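Local structure of delta-1-pyrroline-5-carboxylate dehydrogenase, mitochondrial (Mus musculus, 4E3X) at residues B[73-78]-B[93-98]. The protein oxidises the semialdehyde of L-glutamate to L-glutamate with NAD+, the second step of proline breakdown in mitochondria, and works as a homodimer. Residues are numbered along the deposited sequence; the frame is centred on the assembly and turned at random.
Sequences VWTSDI and KFCYAD
Thr75 OG1 is gripped twice: it donates to Tyr96 O at 2.8 Å and accepts from Asp77 N at 3.2 Å, the second bond closing an ST turn. The donated bond comes in from above the carbonyl plane of Tyr96, not along a lone pair. With chi1 at 69°, OG1 sits between its own backbone N and carbonyl carbon, while CG2 lies against Tyr96 O and Asp98 N. Tyr96 N returns a fairly straight bond to Asp77 O (3.0 Å), Asp77 being the centre of an inverse gamma turn. The Asp77 carboxylate stands steeply against the Tyr96 ring, planes 78° apart, with Asp77 OD2 at the ring edge 3.3 Å from Tyr96 CD2; Asp77 OD1 is held by Gln79, and the phenol OH by Asp236. Thr75 N also gives a long hydrogen bond to Cys95 SG (3.4 Å, 158° at the hydrogen), and the sulfur lies obliquely beside the Trp74 six-membered ring. The indole reaches alongside the strand, where Lys93 O meets its edge at CH2. Ile78 and Cys95 form an antiparallel non-hydrogen-bonded pair, Ile78 CG2 packing on Lys93 CG. The loop thus joins strands 71-73 and 78-83, outermost within this chain in a four-stranded mixed sheet, packing against the C-terminal end of strand 89-95 just before helix 99-118.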
ATOM      1  N   VAL B  73      -0.165   3.135  34.464  1.00  9.36           N
ATOM      2  CA  VAL B  73      -1.362   2.392  34.848  1.00 10.12           C
ATOM      3  C   VAL B  73      -1.038   0.921  35.081  1.00 10.71           C
ATOM      4  O   VAL B  73      -0.338   0.297  34.286  1.00 11.00           O
ATOM      5  CB  VAL B  73      -2.453   2.489  33.758  1.00 11.19           C
ATOM      6  CG1 VAL B  73      -3.748   1.867  34.244  1.00 12.30           C
ATOM      7  CG2 VAL B  73      -2.669   3.943  33.349  1.00 12.79           C
ATOM      8  N   TRP B  74      -1.565   0.374  36.172  1.00 11.68           N
ATOM      9  CA  TRP B  74      -1.396  -1.037  36.491  1.00 11.56           C
ATOM     10  C   TRP B  74      -2.724  -1.772  36.442  1.00 12.24           C
ATOM     11  O   TRP B  74      -3.773  -1.209  36.758  1.00 15.63           O
ATOM     12  CB  TRP B  74      -0.748  -1.209  37.870  1.00 12.47           C
ATOM     13  CG  TRP B  74       0.693  -0.880  37.812  1.00 11.49           C
ATOM     14  CD1 TRP B  74       1.265   0.346  38.010  1.00 12.07           C
ATOM     15  CD2 TRP B  74       1.761  -1.773  37.476  1.00 10.60           C
ATOM     16  NE1 TRP B  74       2.622   0.268  37.826  1.00 11.73           N
ATOM     17  CE2 TRP B  74       2.954  -1.022  37.498  1.00 10.92           C
ATOM     18  CE3 TRP B  74       1.825  -3.137  37.158  1.00 11.14           C
ATOM     19  CZ2 TRP B  74       4.197  -1.589  37.222  1.00 10.75           C
ATOM     20  CZ3 TRP B  74       3.063  -3.698  36.883  1.00 10.84           C
ATOM     21  CH2 TRP B  74       4.231  -2.926  36.919  1.00 10.71           C
ATOM     22  N   THR B  75      -2.680  -3.029  36.018  1.00 11.61           N
ATOM     23  CA  THR B  75      -3.834  -3.911  36.145  1.00 11.13           C
ATOM     24  C   THR B  75      -3.444  -5.097  37.019  1.00 11.74           C
ATOM     25  O   THR B  75      -2.289  -5.222  37.435  1.00 13.68           O
ATOM     26  CB  THR B  75      -4.288  -4.496  34.798  1.00 11.75           C
ATOM     27  OG1 THR B  75      -3.295  -5.425  34.344  1.00 11.04           O
ATOM     28  CG2 THR B  75      -4.532  -3.404  33.751  1.00 12.13           C
ATOM     29  N   SER B  76      -4.411  -5.973  37.274  1.00 12.72           N
ATOM     30  CA  SER B  76      -4.185  -7.174  38.075  1.00 14.91           C
ATOM     31  C   SER B  76      -3.442  -8.272  37.318  1.00 15.04           C
ATOM     32  O   SER B  76      -3.008  -9.259  37.922  1.00 15.98           O
ATOM     33  CB  SER B  76      -5.524  -7.747  38.542  1.00 17.16           C
ATOM     34  OG  SER B  76      -6.263  -8.230  37.423  1.00 19.58           O
ATOM     35  N   ASP B  77      -3.318  -8.128  36.003  1.00 12.99           N
ATOM     36  CA  ASP B  77      -2.732  -9.193  35.200  1.00 12.25           C
ATOM     37  C   ASP B  77      -1.222  -9.019  35.131  1.00 10.54           C
ATOM     38  O   ASP B  77      -0.668  -8.568  34.126  1.00 10.44           O
ATOM     39  CB  ASP B  77      -3.332  -9.234  33.794  1.00 12.11           C
ATOM     40  CG  ASP B  77      -3.082 -10.560  33.096  1.00 13.53           C
ATOM     41  OD1 ASP B  77      -2.238 -11.336  33.586  1.00 14.93           O
ATOM     42  OD2 ASP B  77      -3.718 -10.829  32.055  1.00 13.73           O
ATOM     43  N   ILE B  78      -0.558  -9.409  36.213  1.00  9.98           N
ATOM     44  CA  ILE B  78       0.878  -9.240  36.355  1.00 10.40           C
ATOM     45  C   ILE B  78       1.630 -10.311  35.575  1.00  9.82           C
ATOM     46  O   ILE B  78       1.282 -11.491  35.633  1.00 11.43           O
ATOM     47  CB  ILE B  78       1.266  -9.308  37.846  1.00 11.71           C
ATOM     48  CG1 ILE B  78       0.580  -8.176  38.621  1.00 13.18           C
ATOM     49  CG2 ILE B  78       2.785  -9.247  38.021  1.00 12.82           C
ATOM     50  CD1 ILE B  78       1.001  -6.788  38.172  1.00 14.33           C
ATOM     51  N   LYS B  93       8.811  -6.852  35.717  1.00  7.84           N
ATOM     52  CA  LYS B  93       7.449  -7.167  36.117  1.00  8.10           C
ATOM     53  C   LYS B  93       6.580  -6.145  35.416  1.00  7.96           C
ATOM     54  O   LYS B  93       6.794  -4.945  35.560  1.00 10.03           O
ATOM     55  CB  LYS B  93       7.288  -7.030  37.631  1.00 10.54           C
ATOM     56  CG  LYS B  93       5.876  -7.349  38.106  1.00 13.55           C
ATOM     57  CD  LYS B  93       5.762  -7.431  39.617  1.00 19.12           C
ATOM     58  CE  LYS B  93       5.812  -6.071  40.252  1.00 21.47           C
ATOM     59  NZ  LYS B  93       5.506  -6.152  41.714  1.00 21.69           N
ATOM     60  N   PHE B  94       5.621  -6.614  34.630  1.00  7.17           N
ATOM     61  CA  PHE B  94       4.769  -5.705  33.879  1.00  7.70           C
ATOM     62  C   PHE B  94       3.339  -6.194  33.998  1.00  7.65           C
ATOM     63  O   PHE B  94       3.066  -7.104  34.773  1.00  9.18           O
ATOM     64  CB  PHE B  94       5.256  -5.542  32.420  1.00  7.75           C
ATOM     65  CG  PHE B  94       5.179  -6.796  31.583  1.00  8.13           C
ATOM     66  CD1 PHE B  94       4.127  -6.980  30.699  1.00  8.39           C
ATOM     67  CD2 PHE B  94       6.177  -7.763  31.638  1.00  8.88           C
ATOM     68  CE1 PHE B  94       4.051  -8.113  29.907  1.00  8.76           C
ATOM     69  CE2 PHE B  94       6.112  -8.910  30.848  1.00  9.37           C
ATOM     70  CZ  PHE B  94       5.048  -9.080  29.975  1.00  8.89           C
ATOM     71  N   CYS B  95       2.422  -5.580  33.269  1.00  8.35           N
ATOM     72  CA  CYS B  95       1.050  -6.052  33.306  1.00  9.15           C
ATOM     73  C   CYS B  95       0.393  -5.947  31.945  1.00  8.38           C
ATOM     74  O   CYS B  95       0.793  -5.153  31.098  1.00 10.19           O
ATOM     75  CB  CYS B  95       0.225  -5.293  34.351  1.00 10.62           C
ATOM     76  SG  CYS B  95      -0.011  -3.535  34.008  1.00 12.13           S
ATOM     77  N   TYR B  96      -0.628  -6.763  31.744  1.00  7.86           N
ATOM     78  CA  TYR B  96      -1.399  -6.699  30.521  1.00  8.37           C
ATOM     79  C   TYR B  96      -2.524  -5.678  30.665  1.00  7.23           C
ATOM     80  O   TYR B  96      -3.307  -5.758  31.610  1.00  8.26           O
ATOM     81  CB  TYR B  96      -2.027  -8.059  30.230  1.00  8.51           C
ATOM     82  CG  TYR B  96      -1.124  -9.132  29.641  1.00  8.05           C
ATOM     83  CD1 TYR B  96       0.095  -8.835  29.038  1.00  8.03           C
ATOM     84  CD2 TYR B  96      -1.539 -10.457  29.647  1.00  8.87           C
ATOM     85  CE1 TYR B  96       0.877  -9.850  28.470  1.00  9.50           C
ATOM     86  CE2 TYR B  96      -0.779 -11.456  29.097  1.00  9.55           C
ATOM     87  CZ  TYR B  96       0.422 -11.158  28.510  1.00  9.47           C
ATOM     88  OH  TYR B  96       1.153 -12.192  27.962  1.00 11.63           O
ATOM     89  N   ALA B  97      -2.625  -4.754  29.714  1.00  7.37           N
ATOM     90  CA  ALA B  97      -3.738  -3.812  29.673  1.00  7.86           C
ATOM     91  C   ALA B  97      -5.029  -4.605  29.523  1.00  7.92           C
ATOM     92  O   ALA B  97      -5.081  -5.544  28.724  1.00  8.64           O
ATOM     93  CB  ALA B  97      -3.573  -2.853  28.508  1.00  8.42           C
ATOM     94  N   ASP B  98      -6.053  -4.258  30.301  1.00  8.07           N
ATOM     95  CA  ASP B  98      -7.371  -4.858  30.098  1.00  7.66           C
ATOM     96  C   ASP B  98      -8.095  -4.152  28.949  1.00  6.73           C
ATOM     97  O   ASP B  98      -7.605  -3.148  28.415  1.00  7.43           O
ATOM     98  CB  ASP B  98      -8.222  -4.913  31.388  1.00  9.61           C
ATOM     99  CG  ASP B  98      -8.332  -3.577  32.102  1.00 12.20           C
ATOM    100  OD1 ASP B  98      -8.036  -2.532  31.508  1.00 12.00           O
ATOM    101  OD2 ASP B  98      -8.737  -3.578  33.283  1.00 14.99           O
TER